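Local coordinates for serine acetyltransferase (Entamoeba histolytica, PDB 3Q1X), which probably catalyses the transfer of an acetyl group to the hydroxyl of L-serine, giving O-acetylserine on the route to cysteine, at residues I164-G169 / F176-G181; R101-D106 / Q131-Y136; A110-P115 / G193-I198. All blocks are in the same frame, centred on the assembly; numbering follows the deposited sequence.

Contact 1: I164-G169 / F176-G181; sequences IDIHPG and FFIDHG. With SER (serine), chain B.
Ile-164 lays its ethyl arm over Gly-181, with CG1 coming as near as 3.3 Å to the carbonyl O of Gly-181 and CD1 packing on its alpha carbon. With chi1 at -58°, CG1 lies beside the backbone N and CG2 opposite that N, where CG2 is 4.0 Å from CD1 of Ile-178. The side chains of Ile-164 and Ile-178 run past each other in opposite directions. Ile-166, by contrast, meets Ile-178 tip to tip, its CD1 being 3.9 Å from CD1 of Ile-178, so CD1 of Ile-178 touches both Ile-164 and Ile-166. The isoleucines meet through hydrocarbon alone, and no hydrogen bond crosses between the segments. Strands 165-166 and 177-178 belong to two different faces of the first coil of the left-handed parallel beta-helix, the prism built by hexapeptide repeats; the isoleucines point into its interior, and helix 128-144 packs on Ile-164 through Ala-132 and on Ile-166 through Tyr-136. Past Ile-178 the chain turns a corner: His-180 and Gly-181 both have positive phi, and the side chains of Asp-179 and His-180 leave the interior for the bound serine. Asp-179 OD2 accepts a hydrogen bond of 2.7 Å from the serine N, while OD1 of Asp-179 sits 3.7 Å above one face of the His-180 ring, toward its rim. That ring turns an edge to the ligand, with CE1 of His-180 only 2.9 Å from the serine OG. Arg-222 of the second subunit binds the ligand too. His-180 O is hydrogen-bonded to His-159 NE2 of the second subunit.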
loop_
_atom_site.group_PDB
_atom_site.type_symbol
_atom_site.label_atom_id
_atom_site.label_comp_id
_atom_site.label_asym_id
_atom_site.label_seq_id
_atom_site.Cartn_x
_atom_site.Cartn_y
_atom_site.Cartn_z
ATOM N N ILE A 164 4.297 -1.199 -4.875
ATOM C CA ILE A 164 4.993 -1.294 -6.159
ATOM C C ILE A 164 4.698 -2.673 -6.760
ATOM O O ILE A 164 4.859 -3.699 -6.088
ATOM C CB ILE A 164 6.518 -1.086 -6.001
ATOM C CG1 ILE A 164 6.828 0.277 -5.369
ATOM C CG2 ILE A 164 7.248 -1.251 -7.354
ATOM C CD1 ILE A 164 8.279 0.441 -4.972
ATOM N N ASP A 165 4.285 -2.673 -8.022
ATOM C CA ASP A 165 3.689 -3.827 -8.677
ATOM C C ASP A 165 4.528 -4.195 -9.887
ATOM O O ASP A 165 4.303 -3.686 -10.980
ATOM C CB ASP A 165 2.250 -3.484 -9.106
ATOM C CG ASP A 165 1.419 -4.717 -9.461
ATOM O OD1 ASP A 165 1.957 -5.857 -9.534
ATOM O OD2 ASP A 165 0.194 -4.540 -9.658
ATOM N N ILE A 166 5.501 -5.077 -9.687
ATOM C CA ILE A 166 6.428 -5.451 -10.744
ATOM C C ILE A 166 6.231 -6.923 -11.026
ATOM O O ILE A 166 6.487 -7.761 -10.152
ATOM C CB ILE A 166 7.913 -5.216 -10.338
ATOM C CG1 ILE A 166 8.167 -3.751 -9.981
ATOM C CG2 ILE A 166 8.849 -5.666 -11.468
ATOM C CD1 ILE A 166 9.605 -3.461 -9.551
ATOM N N HIS A 167 5.756 -7.252 -12.221
ATOM C CA HIS A 167 5.599 -8.655 -12.583
ATOM C C HIS A 167 6.968 -9.331 -12.666
ATOM O O HIS A 167 7.897 -8.744 -13.230
ATOM C CB HIS A 167 4.858 -8.825 -13.908
ATOM C CG HIS A 167 4.471 -10.241 -14.178
ATOM N ND1 HIS A 167 3.197 -10.722 -13.964
ATOM C CD2 HIS A 167 5.211 -11.301 -14.580
ATOM C CE1 HIS A 167 3.160 -12.009 -14.263
ATOM N NE2 HIS A 167 4.367 -12.384 -14.641
ATOM N N PRO A 168 7.110 -10.546 -12.087
ATOM C CA PRO A 168 8.417 -11.209 -12.124
ATOM C C PRO A 168 8.998 -11.414 -13.523
ATOM O O PRO A 168 10.204 -11.609 -13.650
ATOM C CB PRO A 168 8.150 -12.563 -11.440
ATOM C CG PRO A 168 6.654 -12.743 -11.489
ATOM C CD PRO A 168 6.140 -11.342 -11.309
ATOM N N GLY A 169 8.140 -11.360 -14.547
ATOM C CA GLY A 169 8.557 -11.479 -15.958
ATOM C C GLY A 169 9.268 -10.266 -16.541
ATOM O O GLY A 169 10.005 -10.389 -17.519
ATOM N N PHE A 176 18.899 1.080 -11.617
ATOM C CA PHE A 176 17.463 1.250 -11.659
ATOM C C PHE A 176 16.983 1.913 -10.372
ATOM O O PHE A 176 17.411 1.546 -9.273
ATOM C CB PHE A 176 16.782 -0.108 -11.868
ATOM C CG PHE A 176 15.286 -0.034 -11.990
ATOM C CD1 PHE A 176 14.684 0.737 -12.979
ATOM C CD2 PHE A 176 14.481 -0.737 -11.114
ATOM C CE1 PHE A 176 13.289 0.807 -13.086
ATOM C CE2 PHE A 176 13.079 -0.684 -11.214
ATOM C CZ PHE A 176 12.485 0.094 -12.204
ATOM N N PHE A 177 16.098 2.893 -10.514
ATOM C CA PHE A 177 15.559 3.610 -9.354
ATOM C C PHE A 177 14.084 3.943 -9.490
ATOM O O PHE A 177 13.675 4.631 -10.429
ATOM C CB PHE A 177 16.371 4.882 -9.092
ATOM C CG PHE A 177 15.894 5.700 -7.904
ATOM C CD1 PHE A 177 15.594 5.101 -6.675
ATOM C CD2 PHE A 177 15.807 7.085 -8.007
ATOM C CE1 PHE A 177 15.176 5.873 -5.582
ATOM C CE2 PHE A 177 15.398 7.870 -6.920
ATOM C CZ PHE A 177 15.079 7.262 -5.707
ATOM N N ILE A 178 13.288 3.447 -8.543
ATOM C CA ILE A 178 11.910 3.877 -8.365
ATOM C C ILE A 178 11.863 4.774 -7.120
ATOM O O ILE A 178 12.116 4.315 -6.014
ATOM C CB ILE A 178 10.929 2.685 -8.188
ATOM C CG1 ILE A 178 10.904 1.799 -9.438
ATOM C CG2 ILE A 178 9.534 3.194 -7.862
ATOM C CD1 ILE A 178 10.431 0.384 -9.185
ATOM N N ASP A 179 11.551 6.052 -7.308
ATOM C CA ASP A 179 11.388 6.972 -6.193
ATOM C C ASP A 179 9.933 7.052 -5.793
ATOM O O ASP A 179 9.055 7.174 -6.657
ATOM C CB ASP A 179 11.880 8.372 -6.573
ATOM C CG ASP A 179 12.188 9.240 -5.366
ATOM O OD1 ASP A 179 12.089 8.783 -4.194
ATOM O OD2 ASP A 179 12.554 10.404 -5.589
ATOM N N HIS A 180 9.695 6.984 -4.481
ATOM C CA HIS A 180 8.348 7.044 -3.868
ATOM C C HIS A 180 7.571 5.754 -4.116
ATOM O O HIS A 180 7.303 4.994 -3.174
ATOM C CB HIS A 180 7.600 8.312 -4.284
ATOM C CG HIS A 180 8.234 9.562 -3.760
ATOM N ND1 HIS A 180 8.815 10.509 -4.579
ATOM C CD2 HIS A 180 8.414 9.998 -2.493
ATOM C CE1 HIS A 180 9.297 11.490 -3.836
ATOM N NE2 HIS A 180 9.069 11.203 -2.568
ATOM N N GLY A 181 7.199 5.506 -5.370
ATOM C CA GLY A 181 6.912 4.154 -5.813
ATOM C C GLY A 181 5.466 3.720 -5.769
ATOM O O GLY A 181 5.065 2.859 -6.548
HETATM N N SER B . 12.631 12.382 -3.724
HETATM C CA SER B . 12.721 13.565 -4.634
HETATM C C SER B . 13.121 14.810 -3.856
HETATM O O SER B . 13.249 14.779 -2.633
HETATM C CB SER B . 11.386 13.792 -5.349
HETATM O OG SER B . 10.367 14.157 -4.427
HETATM O OXT SER B . 13.322 15.870 -4.436
#

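Contact 2: R101-D106 / Q131-Y136; sequences RTLKTD and QAVIVY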
loop_
_atom_site.group_PDB
_atom_site.type_symbol
_atom_site.label_atom_id
_atom_site.label_comp_id
_atom_site.label_asym_id
_atom_site.label_seq_id
_atom_site.Cartn_x
_atom_site.Cartn_y
_atom_site.Cartn_z
ATOM N N ARG A 101 26.058 -7.410 -7.577
ATOM C CA ARG A 101 26.690 -6.336 -8.353
ATOM C C ARG A 101 25.646 -5.363 -8.913
ATOM O O ARG A 101 25.802 -4.142 -8.813
ATOM C CB ARG A 101 27.565 -6.928 -9.467
ATOM C CG ARG A 101 28.796 -7.653 -8.927
ATOM C CD ARG A 101 29.744 -8.173 -10.013
ATOM N NE ARG A 101 29.252 -9.371 -10.695
ATOM C CZ ARG A 101 29.617 -10.626 -10.414
ATOM N NH1 ARG A 101 30.500 -10.891 -9.457
ATOM N NH2 ARG A 101 29.096 -11.626 -11.107
ATOM N N THR A 102 24.552 -5.903 -9.448
ATOM C CA THR A 102 23.515 -5.052 -10.015
ATOM C C THR A 102 22.841 -4.211 -8.932
ATOM O O THR A 102 22.544 -3.032 -9.150
ATOM C CB THR A 102 22.448 -5.868 -10.760
ATOM O OG1 THR A 102 23.080 -6.659 -11.765
ATOM C CG2 THR A 102 21.434 -4.945 -11.416
ATOM N N LEU A 103 22.595 -4.821 -7.773
ATOM C CA LEU A 103 21.932 -4.112 -6.673
ATOM C C LEU A 103 22.781 -2.938 -6.183
ATOM O O LEU A 103 22.244 -1.904 -5.779
ATOM C CB LEU A 103 21.595 -5.064 -5.522
ATOM C CG LEU A 103 20.374 -5.967 -5.736
ATOM C CD1 LEU A 103 20.256 -6.941 -4.577
ATOM C CD2 LEU A 103 19.079 -5.166 -5.884
ATOM N N LYS A 104 24.104 -3.091 -6.240
ATOM C CA LYS A 104 24.993 -1.975 -5.915
ATOM C C LYS A 104 24.753 -0.802 -6.862
ATOM O O LYS A 104 24.676 0.347 -6.409
ATOM C CB LYS A 104 26.464 -2.410 -5.942
ATOM C CG LYS A 104 26.873 -3.192 -4.708
ATOM C CD LYS A 104 28.316 -3.663 -4.812
ATOM C CE LYS A 104 29.292 -2.534 -4.526
ATOM N NZ LYS A 104 30.704 -2.928 -4.835
ATOM N N THR A 105 24.640 -1.089 -8.160
ATOM C CA THR A 105 24.379 -0.033 -9.154
ATOM C C THR A 105 23.012 0.628 -8.942
ATOM O O THR A 105 22.878 1.851 -9.089
ATOM C CB THR A 105 24.495 -0.524 -10.626
ATOM O OG1 THR A 105 23.379 -1.359 -10.966
ATOM C CG2 THR A 105 25.812 -1.271 -10.882
ATOM N N ASP A 106 22.000 -0.166 -8.593
ATOM C CA ASP A 106 20.684 0.386 -8.244
ATOM C C ASP A 106 20.774 1.382 -7.079
ATOM O O ASP A 106 20.099 2.421 -7.070
ATOM C CB ASP A 106 19.693 -0.735 -7.904
ATOM C CG ASP A 106 19.534 -1.743 -9.034
ATOM O OD1 ASP A 106 19.572 -1.353 -10.224
ATOM O OD2 ASP A 106 19.376 -2.939 -8.737
ATOM N N GLN A 131 13.751 -2.011 -1.713
ATOM C CA GLN A 131 13.257 -3.277 -1.164
ATOM C C GLN A 131 12.602 -4.117 -2.257
ATOM O O GLN A 131 12.824 -5.323 -2.359
ATOM C CB GLN A 131 12.271 -3.037 -0.018
ATOM C CG GLN A 131 12.744 -2.019 1.027
ATOM C CD GLN A 131 14.129 -2.333 1.571
ATOM O OE1 GLN A 131 14.396 -3.462 1.994
ATOM N NE2 GLN A 131 15.020 -1.345 1.558
ATOM N N ALA A 132 11.827 -3.446 -3.105
ATOM C CA ALA A 132 11.122 -4.088 -4.204
ATOM C C ALA A 132 12.108 -4.696 -5.205
ATOM O O ALA A 132 11.959 -5.841 -5.611
ATOM C CB ALA A 132 10.240 -3.076 -4.901
ATOM N N VAL A 133 13.116 -3.917 -5.591
ATOM C CA VAL A 133 14.078 -4.369 -6.595
ATOM C C VAL A 133 14.920 -5.553 -6.122
ATOM O O VAL A 133 15.224 -6.426 -6.928
ATOM C CB VAL A 133 14.954 -3.209 -7.182
ATOM C CG1 VAL A 133 14.081 -2.197 -7.911
ATOM C CG2 VAL A 133 15.792 -2.549 -6.135
ATOM N N ILE A 134 15.262 -5.584 -4.827
ATOM C CA ILE A 134 15.950 -6.724 -4.206
ATOM C C ILE A 134 15.200 -8.026 -4.454
ATOM O O ILE A 134 15.779 -9.022 -4.880
ATOM C CB ILE A 134 16.105 -6.546 -2.676
ATOM C CG1 ILE A 134 17.119 -5.456 -2.329
ATOM C CG2 ILE A 134 16.518 -7.846 -2.015
ATOM C CD1 ILE A 134 17.211 -5.161 -0.822
ATOM N N VAL A 135 13.904 -8.005 -4.162
ATOM C CA VAL A 135 13.079 -9.186 -4.313
ATOM C C VAL A 135 12.818 -9.435 -5.801
ATOM O O VAL A 135 12.932 -10.565 -6.260
ATOM C CB VAL A 135 11.793 -9.082 -3.476
ATOM C CG1 VAL A 135 10.926 -10.297 -3.675
ATOM C CG2 VAL A 135 12.132 -8.889 -1.983
ATOM N N TYR A 136 12.525 -8.380 -6.565
ATOM C CA TYR A 136 12.322 -8.534 -8.007
ATOM C C TYR A 136 13.474 -9.267 -8.717
ATOM O O TYR A 136 13.240 -10.118 -9.585
ATOM C CB TYR A 136 12.085 -7.191 -8.719
ATOM C CG TYR A 136 12.471 -7.290 -10.184
ATOM C CD1 TYR A 136 11.624 -7.908 -11.113
ATOM C CD2 TYR A 136 13.725 -6.850 -10.623
ATOM C CE1 TYR A 136 12.014 -8.052 -12.456
ATOM C CE2 TYR A 136 14.119 -6.997 -11.956
ATOM C CZ TYR A 136 13.262 -7.596 -12.860
ATOM O OH TYR A 136 13.660 -7.740 -14.173
#
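The carbonyl O of Thr-102, one turn before the Asp-106 that borders Val-133, accepts two hydrogen bonds: the helical one from Asp-106 N, and a shorter one of 2.6 Å from Thr-105 OG1 that arrives in the carbonyl plane on a lone pair. Asp-106 lies at the margin of the contact, its OD2 4.4 Å from CG2 of Val-133. Its carboxylate is engaged beyond the two segments, OD1 with the backbone N of Phe-176 and OD2 in a salt bridge with Arg-137, partners that probably offset the nearby Thr-102 carbonyl. Between the helices themselves the packing is hydrocarbon and rests on Leu-103, whose CG lies opposite the carbonyl carbon (chi1 -77°), carrying its methyls out to Ile-134. Its CD2 comes down on the backbone of Ile-134, 3.9 Å from CA of that residue, and also reaches CG2 of Val-133 at 4.2 Å. CG1 of Ile-134 touches both Leu-103 methyls, at 4.1 Å from CD1 and from CD2 of Leu-103, and the two side chains cross at about a right angle. The helix segments run nearly antiparallel (160°), with axes 10.7 Å apart. Phe-45 of helix 36-45 packs on Leu-103, and Leu-41 of the same helix on Ile-134. Helix 128-144 thus has helices 36-45, 82-113 and 150-162 and the first coil of the beta-helix around it.

Contact 3: A110-P115 / G193-I198; sequences AYAGDP and GEWCRI. With SER (serine), chain B.
Ala-112, in the last turn of helix 82-113, rests its CB at the edge of the Trp-195 indole, 4.2 Å from CH2 of that ring. Here the helical N-terminal part meets the left-handed beta-helix: Trp-195 has positive phi, next to strand 197-198, and its ring stacks with those of His-175 and Tyr-229. Gly-113 follows, and its bare CA sits 3.4 Å above one face of the Arg-197 guanidinium, offset toward the rim, with NH2 of Arg-197 nearest to that CA at 3.5 Å. Extended through chi2, the arginine bends at chi3 (-62°), and its NH1 is hydrogen-bonded to the carbonyl O of His-208 of the second subunit, so the group that covers Gly-113 also bridges the chains. Asp-114 then turns its carboxylate to the bound serine, CG lying anti to the backbone N (chi1 -173°). OD1 of Asp-114 takes a 2.8 Å hydrogen bond from the serine N and another from Ala-116 N, while OD2 is bonded to Tyr-127 OH; three bonds thus fix the carboxylate. Pro-115 completes the segment beside the ligand carboxylate, its CD 3.8 Å from the serine OXT.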
loop_
_atom_site.group_PDB
_atom_site.type_symbol
_atom_site.label_atom_id
_atom_site.label_comp_id
_atom_site.label_asym_id
_atom_site.label_seq_id
_atom_site.Cartn_x
_atom_site.Cartn_y
_atom_site.Cartn_z
ATOM N N ALA A 110 19.916 5.294 -7.021
ATOM C CA ALA A 110 18.990 5.840 -6.027
ATOM C C ALA A 110 19.573 7.091 -5.379
ATOM O O ALA A 110 18.918 8.128 -5.322
ATOM C CB ALA A 110 18.669 4.798 -4.971
ATOM N N TYR A 111 20.806 7.000 -4.897
ATOM C CA TYR A 111 21.424 8.147 -4.253
ATOM C C TYR A 111 21.607 9.297 -5.251
ATOM O O TYR A 111 21.307 10.454 -4.935
ATOM C CB TYR A 111 22.744 7.759 -3.588
ATOM C CG TYR A 111 23.394 8.907 -2.859
ATOM C CD1 TYR A 111 23.082 9.188 -1.523
ATOM C CD2 TYR A 111 24.316 9.727 -3.507
ATOM C CE1 TYR A 111 23.684 10.263 -0.852
ATOM C CE2 TYR A 111 24.921 10.796 -2.846
ATOM C CZ TYR A 111 24.605 11.063 -1.530
ATOM O OH TYR A 111 25.211 12.130 -0.902
ATOM N N ALA A 112 22.066 8.962 -6.456
ATOM C CA ALA A 112 22.312 9.965 -7.498
ATOM C C ALA A 112 21.049 10.678 -7.975
ATOM O O ALA A 112 21.124 11.822 -8.440
ATOM C CB ALA A 112 23.050 9.347 -8.666
ATOM N N GLY A 113 19.903 10.004 -7.865
ATOM C CA GLY A 113 18.629 10.537 -8.345
ATOM C C GLY A 113 17.715 11.171 -7.295
ATOM O O GLY A 113 16.618 11.647 -7.631
ATOM N N ASP A 114 18.160 11.186 -6.036
ATOM C CA ASP A 114 17.322 11.645 -4.922
ATOM C C ASP A 114 18.014 12.631 -3.961
ATOM O O ASP A 114 18.800 12.223 -3.097
ATOM C CB ASP A 114 16.789 10.456 -4.119
ATOM C CG ASP A 114 15.771 10.875 -3.057
ATOM O OD1 ASP A 114 15.294 12.035 -3.098
ATOM O OD2 ASP A 114 15.451 10.048 -2.172
ATOM N N PRO A 115 17.688 13.932 -4.073
ATOM C CA PRO A 115 18.285 14.937 -3.194
ATOM C C PRO A 115 17.956 14.709 -1.717
ATOM O O PRO A 115 18.626 15.267 -0.856
ATOM C CB PRO A 115 17.653 16.252 -3.666
ATOM C CG PRO A 115 17.170 15.984 -5.028
ATOM C CD PRO A 115 16.816 14.539 -5.094
ATOM N N GLY A 193 15.769 -0.623 -19.853
ATOM C CA GLY A 193 17.215 -0.524 -19.959
ATOM C C GLY A 193 17.884 -0.000 -18.700
ATOM O O GLY A 193 17.277 0.038 -17.619
ATOM N N GLU A 194 19.143 0.403 -18.851
ATOM C CA GLU A 194 19.965 0.922 -17.766
ATOM C C GLU A 194 19.534 2.338 -17.401
ATOM O O GLU A 194 19.009 3.065 -18.246
ATOM C CB GLU A 194 21.439 0.937 -18.212
ATOM C CG GLU A 194 22.475 0.956 -17.097
ATOM C CD GLU A 194 22.761 -0.420 -16.515
ATOM O OE1 GLU A 194 23.419 -0.485 -15.455
ATOM O OE2 GLU A 194 22.332 -1.437 -17.107
ATOM N N TRP A 195 19.769 2.733 -16.149
ATOM C CA TRP A 195 19.527 4.105 -15.706
ATOM C C TRP A 195 18.096 4.581 -15.941
ATOM O O TRP A 195 17.866 5.666 -16.480
ATOM C CB TRP A 195 20.542 5.070 -16.342
ATOM C CG TRP A 195 21.827 5.120 -15.613
ATOM C CD1 TRP A 195 23.013 4.583 -16.005
ATOM C CD2 TRP A 195 22.066 5.763 -14.359
ATOM N NE1 TRP A 195 23.987 4.850 -15.071
ATOM C CE2 TRP A 195 23.430 5.574 -14.048
ATOM C CE3 TRP A 195 21.256 6.482 -13.464
ATOM C CZ2 TRP A 195 24.007 6.072 -12.873
ATOM C CZ3 TRP A 195 21.830 6.978 -12.292
ATOM C CH2 TRP A 195 23.194 6.770 -12.011
ATOM N N CYS A 196 17.134 3.759 -15.543
ATOM C CA CYS A 196 15.738 4.157 -15.602
ATOM C C CYS A 196 15.348 4.726 -14.253
ATOM O O CYS A 196 15.613 4.120 -13.209
ATOM C CB CYS A 196 14.835 2.988 -15.983
ATOM S SG CYS A 196 13.144 3.480 -16.343
ATOM N N ARG A 197 14.766 5.917 -14.280
ATOM C CA ARG A 197 14.281 6.579 -13.080
ATOM C C ARG A 197 12.769 6.703 -13.171
ATOM O O ARG A 197 12.250 7.340 -14.086
ATOM C CB ARG A 197 14.919 7.962 -12.939
ATOM C CG ARG A 197 14.640 8.655 -11.621
ATOM C CD ARG A 197 15.384 9.980 -11.556
ATOM N NE ARG A 197 16.834 9.796 -11.620
ATOM C CZ ARG A 197 17.720 10.769 -11.799
ATOM N NH1 ARG A 197 17.325 12.029 -11.958
ATOM N NH2 ARG A 197 19.011 10.476 -11.832
ATOM N N ILE A 198 12.068 6.091 -12.224
ATOM C CA ILE A 198 10.605 6.003 -12.265
ATOM C C ILE A 198 9.991 6.558 -10.988
ATOM O O ILE A 198 10.428 6.223 -9.886
ATOM C CB ILE A 198 10.130 4.531 -12.489
ATOM C CG1 ILE A 198 10.574 4.021 -13.865
ATOM C CG2 ILE A 198 8.616 4.387 -12.303
ATOM C CD1 ILE A 198 10.191 2.571 -14.157
HETATM N N SER B . 12.631 12.382 -3.724
HETATM C CA SER B . 12.721 13.565 -4.634
HETATM C C SER B . 13.121 14.810 -3.856
HETATM O O SER B . 13.249 14.779 -2.633
HETATM C CB SER B . 11.386 13.792 -5.349
HETATM O OG SER B . 10.367 14.157 -4.427
HETATM O OXT SER B . 13.322 15.870 -4.436
#

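In the fold
Contacts 1 and 3 lie at or beside the join of the helical part and the beta-helix, and contact 2 lies behind it, within the helices; the centres are 10 to 12 Å apart. Helix 82-113 serves both contact 2 and contact 3. Strands 177-178 and 197-198, from contacts 1 and 3, are neighbours in one parallel sheet, on successive coils. Along the chain, contact 2 closes before contact 1 opens, its segments alternate with those of contact 3, and contact 1 falls wholly between the segments of contact 3. Contacts 1 and 3 each supply an aspartate to the same serine, so they probably form one side of a pocket completed by the second subunit.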